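Local atomic coordinates of MFP2B (Ascaris suum, PDB entry 2BJR), a protein that probably enhances the polymerization of major sperm protein (MSP) that drives the amoeboid motility of nematode sperm, and carries a bound zinc ion. Residues L37-R48 with S59-L67; V230-M241 with V305-P314. One frame throughout, in Å; residues are numbered along the deposited sequence.

Overall arrangement
Contact 1 (37-48 with 59-67) and contact 2 (230-241 with 305-314) lie in the two successive cytosolic motility protein ranges of one chain, the first closing before the second opens. Their centres are 28 Å apart and their nearest atoms about 11 Å, without touching. Each uses a hairpin closed by a type I' turn. In contact 1 that hairpin meets another of the same antiparallel sheet, joined to it through strands 43-52 and 55-62; in contact 2 it packs by side chains against 305-314, which runs into strand 313-319 of a second sheet. Contact 2 is nearer the middle of the chain, 11 Å from its centre against 23 Å. Neither includes the zinc ligands His86, Cys174, Cys176 and Cys179.

Contact 1 (L37-R48 with S59-L67); sequences LWYKNGRPMHGR and SFPYNKSEL
Four successive strands form an antiparallel meander; its two outer hairpins, each closed by a type I' turn, splay apart here around an aromatic cluster of Trp38, Phe60 and Tyr62. They are tied at their base by strands 43-52 and 55-62, where Arg48 and Ser59 form a hydrogen-bonded antiparallel pair: Arg48 N reaches Ser59 O at 3.2 Å, and Ser59 N returns to Arg48 O at 2.9 Å. Beyond this pair Phe60 fills the widening gap. Gly47 CA lies 3.5 Å from Phe60 CD2, and glycine lets the ring lie directly on the backbone. Trp38 CB sits over the centre of one face of the Phe60 ring, 3.6 Å from its centroid, a CH-pi contact. With CG anti to the backbone N (chi1 -177°), the Trp38 indole extends toward the second hairpin and turns the edge of its six-membered ring to the face of Tyr62, a T-shaped pair with planes at 76°. Trp38 CH2 also meets Leu67 CD1 at 3.6 Å, and the indole NE1 bonds to Leu73 O. Farther out, Lys40, bent at chi2 (74°), crosses the Tyr62 ring at about a right angle, and its CG and CE both meet Tyr62 OH at 3.4 Å. Met45, present as selenomethionine, sets SE and CE obliquely by Tyr62 in a Met-aromatic contact. Nearby a water accepts weakly from Arg43 NH2 and donates to Pro61 O.

A second polar group, Arg48, Ser59 and Glu66, lies at the base. Ser59 CB lies over one face of the Arg48 guanidinium, whose NH2 also bonds to Ser144 O. The short serine side chain brings OG, also bonded to Ser144 OG, to the anti lone pair of Glu66 OE2 at 2.6 Å, and that same oxygen forms a longer salt bridge, 3.6 Å, with Arg48 NH2.

Contact 2 (V230-M241 with V305-P314); sequences VALWYQSGEPVM and VDHHKGNISP
The hairpin of strands 229-235 and 238-247 packs through its side chains against the segment 305-314, with no backbone hydrogen bond between the two. The core of the contact is apolar. Pro239, compact and rigid, presses CB against Val305 CG1 at 3.6 Å and CD against His307 CB, also at 3.6 Å, while its CG meets Ile312 CG1 at 4.0 Å. Met241, present as selenomethionine and bent at chi2 (-72°), folds its long chain along the segment: CE reaches Val305 CG2 at 3.7 Å, and SE runs beside Pro314 CG. That proline ring also meets Val230 CG1 at 3.8 Å. The unbranched Met241 can bend to bring CE to Val305, while the Pro239 and Pro314 rings offer compact apolar surfaces.

One CH-pi contact leads to the polar end of the contact. Glu238 CG stands over a face of the His307 ring, 4.0 Å from its centroid, and His308 ND1 lies over the opposite face. The extended Glu238 chain then carries its carboxylate to Lys309, whose NZ gives OE2 a 2.6 Å salt bridge on the syn side, 28° out of the carboxylate plane. Glu238 OE1 accepts from Trp257 NE1.

Around this core, Gln31 touches Leu232, Tyr234 and Val305, strand 268-274 borders strand 229-235, and Lys327 of strand 322-329 packs on Met241 and Ile312.

Contact 1 (L37-R48 with S59-L67)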
# COMPACT_ATOMS: atom_id res chain seq x y z
N LEU A 37 -5.68 -0.42 -15.89
CA LEU A 37 -6.09 -0.11 -17.27
C LEU A 37 -6.63 -1.34 -17.98
O LEU A 37 -6.07 -2.44 -17.91
CB LEU A 37 -4.89 0.46 -18.05
CG LEU A 37 -5.08 0.69 -19.58
CD1 LEU A 37 -6.12 1.80 -19.86
CD2 LEU A 37 -3.70 1.02 -20.16
N TRP A 38 -7.72 -1.15 -18.72
CA TRP A 38 -8.33 -2.22 -19.52
C TRP A 38 -8.81 -1.62 -20.85
O TRP A 38 -8.91 -0.40 -21.00
CB TRP A 38 -9.50 -2.80 -18.73
CG TRP A 38 -10.25 -3.99 -19.35
CD1 TRP A 38 -9.80 -5.25 -19.60
CD2 TRP A 38 -11.62 -3.96 -19.78
NE1 TRP A 38 -10.81 -6.00 -20.17
CE2 TRP A 38 -11.93 -5.24 -20.27
CE3 TRP A 38 -12.60 -2.99 -19.77
CZ2 TRP A 38 -13.20 -5.56 -20.78
CZ3 TRP A 38 -13.88 -3.32 -20.26
CH2 TRP A 38 -14.15 -4.60 -20.74
N TYR A 39 -9.04 -2.51 -21.81
CA TYR A 39 -9.48 -2.11 -23.15
C TYR A 39 -10.68 -2.92 -23.54
O TYR A 39 -10.77 -4.11 -23.23
CB TYR A 39 -8.39 -2.35 -24.20
CG TYR A 39 -7.25 -1.40 -24.11
CD1 TYR A 39 -6.26 -1.62 -23.19
CD2 TYR A 39 -7.13 -0.33 -24.95
CE1 TYR A 39 -5.20 -0.79 -23.12
CE2 TYR A 39 -6.06 0.50 -24.89
CZ TYR A 39 -5.10 0.28 -23.94
OH TYR A 39 -3.99 1.09 -23.85
N LYS A 40 -11.62 -2.27 -24.19
CA LYS A 40 -12.75 -2.96 -24.79
C LYS A 40 -12.86 -2.44 -26.21
O LYS A 40 -13.05 -1.25 -26.40
CB LYS A 40 -14.01 -2.61 -24.02
CG LYS A 40 -15.28 -3.25 -24.57
CD LYS A 40 -15.34 -4.69 -24.25
CE LYS A 40 -16.63 -5.32 -24.72
NZ LYS A 40 -16.62 -6.73 -24.26
N ASN A 41 -12.67 -3.33 -27.19
CA ASN A 41 -12.79 -2.98 -28.61
C ASN A 41 -11.85 -1.81 -28.97
O ASN A 41 -12.26 -0.87 -29.59
CB ASN A 41 -14.26 -2.62 -28.93
CG ASN A 41 -15.29 -3.81 -28.67
OD1 ASN A 41 -15.02 -4.99 -28.96
ND2 ASN A 41 -16.45 -3.46 -28.13
N GLY A 42 -10.60 -1.87 -28.51
CA GLY A 42 -9.59 -0.85 -28.77
C GLY A 42 -9.73 0.42 -27.96
O GLY A 42 -8.93 1.34 -28.15
N ARG A 43 -10.73 0.53 -27.07
CA ARG A 43 -10.94 1.77 -26.34
C ARG A 43 -10.42 1.58 -24.88
O ARG A 43 -10.87 0.68 -24.19
CB ARG A 43 -12.42 2.14 -26.33
CG ARG A 43 -12.78 3.37 -25.50
CD ARG A 43 -14.25 3.88 -25.63
NE ARG A 43 -14.82 4.10 -24.29
CZ ARG A 43 -15.33 3.14 -23.50
NH1 ARG A 43 -15.37 1.89 -23.91
NH2 ARG A 43 -15.80 3.43 -22.29
N PRO A 44 -9.49 2.41 -24.45
CA PRO A 44 -8.92 2.30 -23.09
C PRO A 44 -9.88 2.87 -22.06
O PRO A 44 -10.54 3.90 -22.28
CB PRO A 44 -7.63 3.18 -23.18
CG PRO A 44 -7.94 4.22 -24.23
CD PRO A 44 -8.86 3.51 -25.20
N MSE A 45 -9.92 2.24 -20.91
CA MSE A 45 -10.49 2.87 -19.75
C MSE A 45 -9.74 2.52 -18.47
O MSE A 45 -9.33 1.40 -18.31
CB MSE A 45 -11.95 2.46 -19.62
CG MSE A 45 -12.13 1.05 -19.45
SE MSE A 45 -14.08 0.56 -19.91
CE MSE A 45 -13.73 0.19 -21.86
N HIS A 46 -9.65 3.49 -17.56
CA HIS A 46 -8.94 3.23 -16.30
C HIS A 46 -9.88 2.73 -15.20
O HIS A 46 -11.09 2.94 -15.27
CB HIS A 46 -8.15 4.48 -15.90
CG HIS A 46 -7.03 4.76 -16.83
ND1 HIS A 46 -7.13 5.70 -17.82
CD2 HIS A 46 -5.77 4.25 -16.92
CE1 HIS A 46 -6.00 5.72 -18.52
NE2 HIS A 46 -5.15 4.86 -17.99
N GLY A 47 -9.29 2.07 -14.19
CA GLY A 47 -10.00 1.44 -13.11
C GLY A 47 -8.98 1.19 -12.02
O GLY A 47 -7.94 1.89 -11.93
N ARG A 48 -9.25 0.18 -11.22
CA ARG A 48 -8.48 -0.08 -10.04
C ARG A 48 -8.23 -1.55 -9.85
O ARG A 48 -9.07 -2.41 -10.19
CB ARG A 48 -9.15 0.59 -8.82
CG ARG A 48 -10.48 0.01 -8.42
CD ARG A 48 -11.40 0.97 -7.62
NE ARG A 48 -12.77 0.40 -7.49
CZ ARG A 48 -13.03 -0.56 -6.65
NH1 ARG A 48 -12.06 -1.04 -5.91
NH2 ARG A 48 -14.23 -1.11 -6.56
N SER A 59 -11.48 -3.89 -10.81
CA SER A 59 -12.81 -3.34 -11.06
C SER A 59 -12.77 -2.21 -12.06
O SER A 59 -11.96 -1.28 -11.92
CB SER A 59 -13.42 -2.83 -9.76
OG SER A 59 -14.71 -2.27 -9.97
N PHE A 60 -13.63 -2.28 -13.09
CA PHE A 60 -13.71 -1.26 -14.12
C PHE A 60 -15.21 -0.97 -14.37
O PHE A 60 -16.01 -1.89 -14.28
CB PHE A 60 -13.06 -1.71 -15.44
CG PHE A 60 -11.59 -1.94 -15.36
CD1 PHE A 60 -11.11 -3.10 -14.87
CD2 PHE A 60 -10.69 -0.91 -15.66
CE1 PHE A 60 -9.77 -3.32 -14.74
CE2 PHE A 60 -9.34 -1.12 -15.57
CZ PHE A 60 -8.88 -2.30 -15.09
N PRO A 61 -15.56 0.28 -14.61
CA PRO A 61 -16.91 0.66 -15.02
C PRO A 61 -17.12 0.58 -16.53
O PRO A 61 -16.41 1.19 -17.31
CB PRO A 61 -17.02 2.10 -14.55
CG PRO A 61 -15.62 2.61 -14.45
CD PRO A 61 -14.70 1.46 -14.43
N TYR A 62 -18.09 -0.20 -16.94
CA TYR A 62 -18.42 -0.35 -18.36
C TYR A 62 -19.86 -0.80 -18.51
O TYR A 62 -20.30 -1.69 -17.79
CB TYR A 62 -17.52 -1.40 -18.95
CG TYR A 62 -17.79 -1.68 -20.41
CD1 TYR A 62 -17.52 -0.74 -21.39
CD2 TYR A 62 -18.37 -2.90 -20.79
CE1 TYR A 62 -17.79 -1.00 -22.76
CE2 TYR A 62 -18.65 -3.17 -22.13
CZ TYR A 62 -18.37 -2.22 -23.10
OH TYR A 62 -18.63 -2.54 -24.42
N ASN A 63 -20.56 -0.30 -19.54
CA ASN A 63 -21.93 -0.75 -19.83
C ASN A 63 -22.73 -0.57 -18.52
O ASN A 63 -23.53 -1.47 -18.16
CB ASN A 63 -21.90 -2.21 -20.33
CG ASN A 63 -23.24 -2.73 -20.92
OD1 ASN A 63 -24.18 -1.98 -21.22
ND2 ASN A 63 -23.30 -4.05 -21.10
N LYS A 64 -22.48 0.55 -17.81
CA LYS A 64 -23.10 0.85 -16.52
C LYS A 64 -23.01 -0.31 -15.48
O LYS A 64 -23.83 -0.41 -14.57
CB LYS A 64 -24.57 1.22 -16.75
CG LYS A 64 -25.15 2.04 -15.67
CD LYS A 64 -26.50 2.72 -16.05
CE LYS A 64 -26.68 4.03 -15.24
NZ LYS A 64 -25.88 5.22 -15.79
N SER A 65 -22.01 -1.15 -15.60
CA SER A 65 -21.87 -2.28 -14.71
C SER A 65 -20.48 -2.26 -14.15
O SER A 65 -19.59 -1.63 -14.71
CB SER A 65 -22.11 -3.58 -15.48
OG SER A 65 -23.46 -3.58 -15.95
N GLU A 66 -20.30 -2.95 -13.04
CA GLU A 66 -18.95 -3.16 -12.53
C GLU A 66 -18.40 -4.46 -13.10
O GLU A 66 -18.98 -5.54 -12.88
CB GLU A 66 -18.97 -3.21 -11.01
CG GLU A 66 -17.58 -3.56 -10.47
CD GLU A 66 -17.53 -3.64 -8.95
OE1 GLU A 66 -18.49 -4.23 -8.34
OE2 GLU A 66 -16.53 -3.17 -8.39
N LEU A 67 -17.31 -4.40 -13.84
CA LEU A 67 -16.69 -5.60 -14.38
C LEU A 67 -15.47 -5.95 -13.52
O LEU A 67 -14.58 -5.11 -13.34
CB LEU A 67 -16.18 -5.37 -15.78
CG LEU A 67 -17.10 -4.93 -16.95
CD1 LEU A 67 -16.58 -5.51 -18.28
CD2 LEU A 67 -18.52 -5.29 -16.75
O HOH W 1 -17.08 2.97 -19.28

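Contact 2 (V230-M241 with V305-P314)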
# COMPACT_ATOMS: atom_id res chain seq x y z
N VAL A 230 8.15 -6.80 9.52
CA VAL A 230 6.73 -6.56 9.33
C VAL A 230 6.30 -6.55 7.85
O VAL A 230 6.88 -5.87 7.03
CB VAL A 230 6.38 -5.20 9.92
CG1 VAL A 230 4.86 -4.85 9.63
CG2 VAL A 230 6.62 -5.20 11.42
N ALA A 231 5.25 -7.30 7.55
CA ALA A 231 4.67 -7.34 6.21
C ALA A 231 3.16 -7.43 6.36
O ALA A 231 2.66 -7.89 7.41
CB ALA A 231 5.20 -8.54 5.48
N LEU A 232 2.46 -7.01 5.30
CA LEU A 232 1.03 -7.01 5.17
C LEU A 232 0.59 -7.80 3.96
O LEU A 232 1.20 -7.71 2.90
CB LEU A 232 0.55 -5.59 5.01
CG LEU A 232 -0.90 -5.27 4.67
CD1 LEU A 232 -1.75 -5.58 5.84
CD2 LEU A 232 -1.04 -3.83 4.19
N TRP A 233 -0.44 -8.61 4.17
CA TRP A 233 -1.08 -9.40 3.13
C TRP A 233 -2.59 -9.15 3.28
O TRP A 233 -3.03 -8.45 4.21
CB TRP A 233 -0.79 -10.83 3.44
CG TRP A 233 -0.91 -11.80 2.37
CD1 TRP A 233 -0.54 -11.66 1.09
CD2 TRP A 233 -1.41 -13.12 2.51
NE1 TRP A 233 -0.73 -12.83 0.40
CE2 TRP A 233 -1.29 -13.75 1.26
CE3 TRP A 233 -1.90 -13.87 3.59
CZ2 TRP A 233 -1.63 -15.09 1.05
CZ3 TRP A 233 -2.26 -15.21 3.38
CH2 TRP A 233 -2.13 -15.80 2.11
N TYR A 234 -3.39 -9.75 2.39
CA TYR A 234 -4.84 -9.61 2.40
C TYR A 234 -5.50 -10.96 2.19
O TYR A 234 -5.05 -11.72 1.37
CB TYR A 234 -5.24 -8.64 1.31
CG TYR A 234 -5.07 -7.22 1.73
CD1 TYR A 234 -3.87 -6.54 1.44
CD2 TYR A 234 -6.09 -6.53 2.37
CE1 TYR A 234 -3.66 -5.26 1.88
CE2 TYR A 234 -5.90 -5.19 2.75
CZ TYR A 234 -4.67 -4.59 2.53
OH TYR A 234 -4.47 -3.29 2.88
N GLN A 235 -6.55 -11.25 2.95
CA GLN A 235 -7.39 -12.43 2.74
C GLN A 235 -8.84 -12.00 2.86
O GLN A 235 -9.23 -11.42 3.87
CB GLN A 235 -7.14 -13.50 3.80
CG GLN A 235 -5.97 -14.40 3.54
CD GLN A 235 -6.12 -15.28 2.29
OE1 GLN A 235 -7.23 -15.61 1.89
NE2 GLN A 235 -5.01 -15.60 1.65
N SER A 236 -9.61 -12.26 1.81
CA SER A 236 -10.98 -11.80 1.72
C SER A 236 -11.21 -10.35 2.03
O SER A 236 -12.13 -10.03 2.76
CB SER A 236 -11.86 -12.63 2.64
OG SER A 236 -11.73 -14.01 2.34
N GLY A 237 -10.37 -9.44 1.51
CA GLY A 237 -10.50 -8.04 1.79
C GLY A 237 -10.06 -7.63 3.19
O GLY A 237 -10.11 -6.46 3.51
N GLU A 238 -9.56 -8.56 3.98
CA GLU A 238 -9.10 -8.26 5.34
C GLU A 238 -7.56 -8.12 5.41
O GLU A 238 -6.84 -8.98 4.91
CB GLU A 238 -9.49 -9.36 6.29
CG GLU A 238 -11.00 -9.51 6.42
CD GLU A 238 -11.45 -10.59 7.38
OE1 GLU A 238 -10.76 -10.90 8.39
OE2 GLU A 238 -12.59 -11.10 7.14
N PRO A 239 -7.07 -7.08 6.06
CA PRO A 239 -5.62 -6.90 6.24
C PRO A 239 -5.04 -7.86 7.25
O PRO A 239 -5.64 -8.11 8.32
CB PRO A 239 -5.51 -5.46 6.72
CG PRO A 239 -6.77 -5.21 7.45
CD PRO A 239 -7.81 -5.99 6.72
N VAL A 240 -3.94 -8.51 6.89
CA VAL A 240 -3.26 -9.48 7.72
C VAL A 240 -1.80 -9.06 7.88
O VAL A 240 -1.04 -9.08 6.91
CB VAL A 240 -3.29 -10.85 7.06
CG1 VAL A 240 -2.77 -11.94 7.98
CG2 VAL A 240 -4.71 -11.15 6.59
N MSE A 241 -1.43 -8.71 9.11
CA MSE A 241 -0.02 -8.48 9.40
C MSE A 241 0.64 -9.80 9.72
O MSE A 241 0.07 -10.71 10.28
CB MSE A 241 0.22 -7.50 10.55
CG MSE A 241 -0.31 -6.16 10.35
SE MSE A 241 0.64 -5.11 9.06
CE MSE A 241 -0.44 -3.56 9.31
N VAL A 305 -3.75 -0.84 10.00
CA VAL A 305 -4.47 -0.81 8.73
C VAL A 305 -5.92 -1.11 9.07
O VAL A 305 -6.22 -2.09 9.75
CB VAL A 305 -3.87 -1.80 7.73
CG1 VAL A 305 -4.81 -1.96 6.52
CG2 VAL A 305 -2.50 -1.31 7.25
N ASP A 306 -6.83 -0.27 8.58
CA ASP A 306 -8.20 -0.26 9.06
C ASP A 306 -9.13 -1.10 8.20
O ASP A 306 -8.99 -1.20 7.01
CB ASP A 306 -8.71 1.16 9.16
CG ASP A 306 -7.96 1.99 10.17
OD1 ASP A 306 -7.12 1.45 10.93
OD2 ASP A 306 -8.18 3.20 10.28
N HIS A 307 -10.08 -1.73 8.86
CA HIS A 307 -11.05 -2.58 8.22
C HIS A 307 -12.30 -2.61 9.10
O HIS A 307 -12.24 -2.43 10.33
CB HIS A 307 -10.48 -3.99 8.06
CG HIS A 307 -11.39 -4.93 7.35
ND1 HIS A 307 -11.43 -5.05 5.98
CD2 HIS A 307 -12.33 -5.77 7.83
CE1 HIS A 307 -12.33 -5.95 5.64
NE2 HIS A 307 -12.91 -6.39 6.74
N HIS A 308 -13.46 -2.87 8.51
CA HIS A 308 -14.70 -2.80 9.30
C HIS A 308 -14.79 -3.88 10.36
O HIS A 308 -15.49 -3.71 11.35
CB HIS A 308 -15.95 -2.79 8.39
CG HIS A 308 -16.15 -4.06 7.63
ND1 HIS A 308 -15.79 -4.19 6.32
CD2 HIS A 308 -16.67 -5.25 8.01
CE1 HIS A 308 -16.08 -5.41 5.90
NE2 HIS A 308 -16.61 -6.07 6.91
N LYS A 309 -14.12 -5.00 10.19
CA LYS A 309 -14.08 -6.05 11.22
C LYS A 309 -13.06 -5.82 12.35
O LYS A 309 -12.93 -6.65 13.23
CB LYS A 309 -13.77 -7.40 10.61
CG LYS A 309 -14.88 -8.00 9.72
CD LYS A 309 -14.73 -9.53 9.79
CE LYS A 309 -15.20 -10.26 8.57
NZ LYS A 309 -14.69 -11.71 8.62
N GLY A 310 -12.31 -4.73 12.31
CA GLY A 310 -11.25 -4.52 13.28
C GLY A 310 -9.99 -4.01 12.59
O GLY A 310 -9.63 -4.51 11.52
N ASN A 311 -9.32 -3.04 13.19
CA ASN A 311 -8.09 -2.49 12.65
C ASN A 311 -6.92 -3.31 13.12
O ASN A 311 -6.86 -3.72 14.27
CB ASN A 311 -7.97 -1.04 13.07
CG ASN A 311 -9.25 -0.27 12.77
OD1 ASN A 311 -9.92 -0.54 11.75
ND2 ASN A 311 -9.64 0.62 13.68
N ILE A 312 -6.00 -3.61 12.21
CA ILE A 312 -4.97 -4.59 12.50
C ILE A 312 -3.60 -3.94 12.59
O ILE A 312 -3.23 -3.14 11.74
CB ILE A 312 -5.02 -5.66 11.41
CG1 ILE A 312 -6.43 -6.26 11.28
CG2 ILE A 312 -4.04 -6.75 11.71
CD1 ILE A 312 -6.94 -6.99 12.53
N SER A 313 -2.82 -4.34 13.59
CA SER A 313 -1.50 -3.78 13.90
C SER A 313 -0.46 -4.90 13.93
O SER A 313 -0.82 -6.04 14.27
CB SER A 313 -1.51 -3.09 15.28
OG SER A 313 -2.48 -2.07 15.31
N PRO A 314 0.82 -4.59 13.65
CA PRO A 314 1.87 -5.58 13.83
C PRO A 314 2.15 -5.79 15.34
O PRO A 314 2.16 -4.81 16.07
CB PRO A 314 3.12 -4.93 13.14
CG PRO A 314 2.61 -3.76 12.44
CD PRO A 314 1.39 -3.30 13.19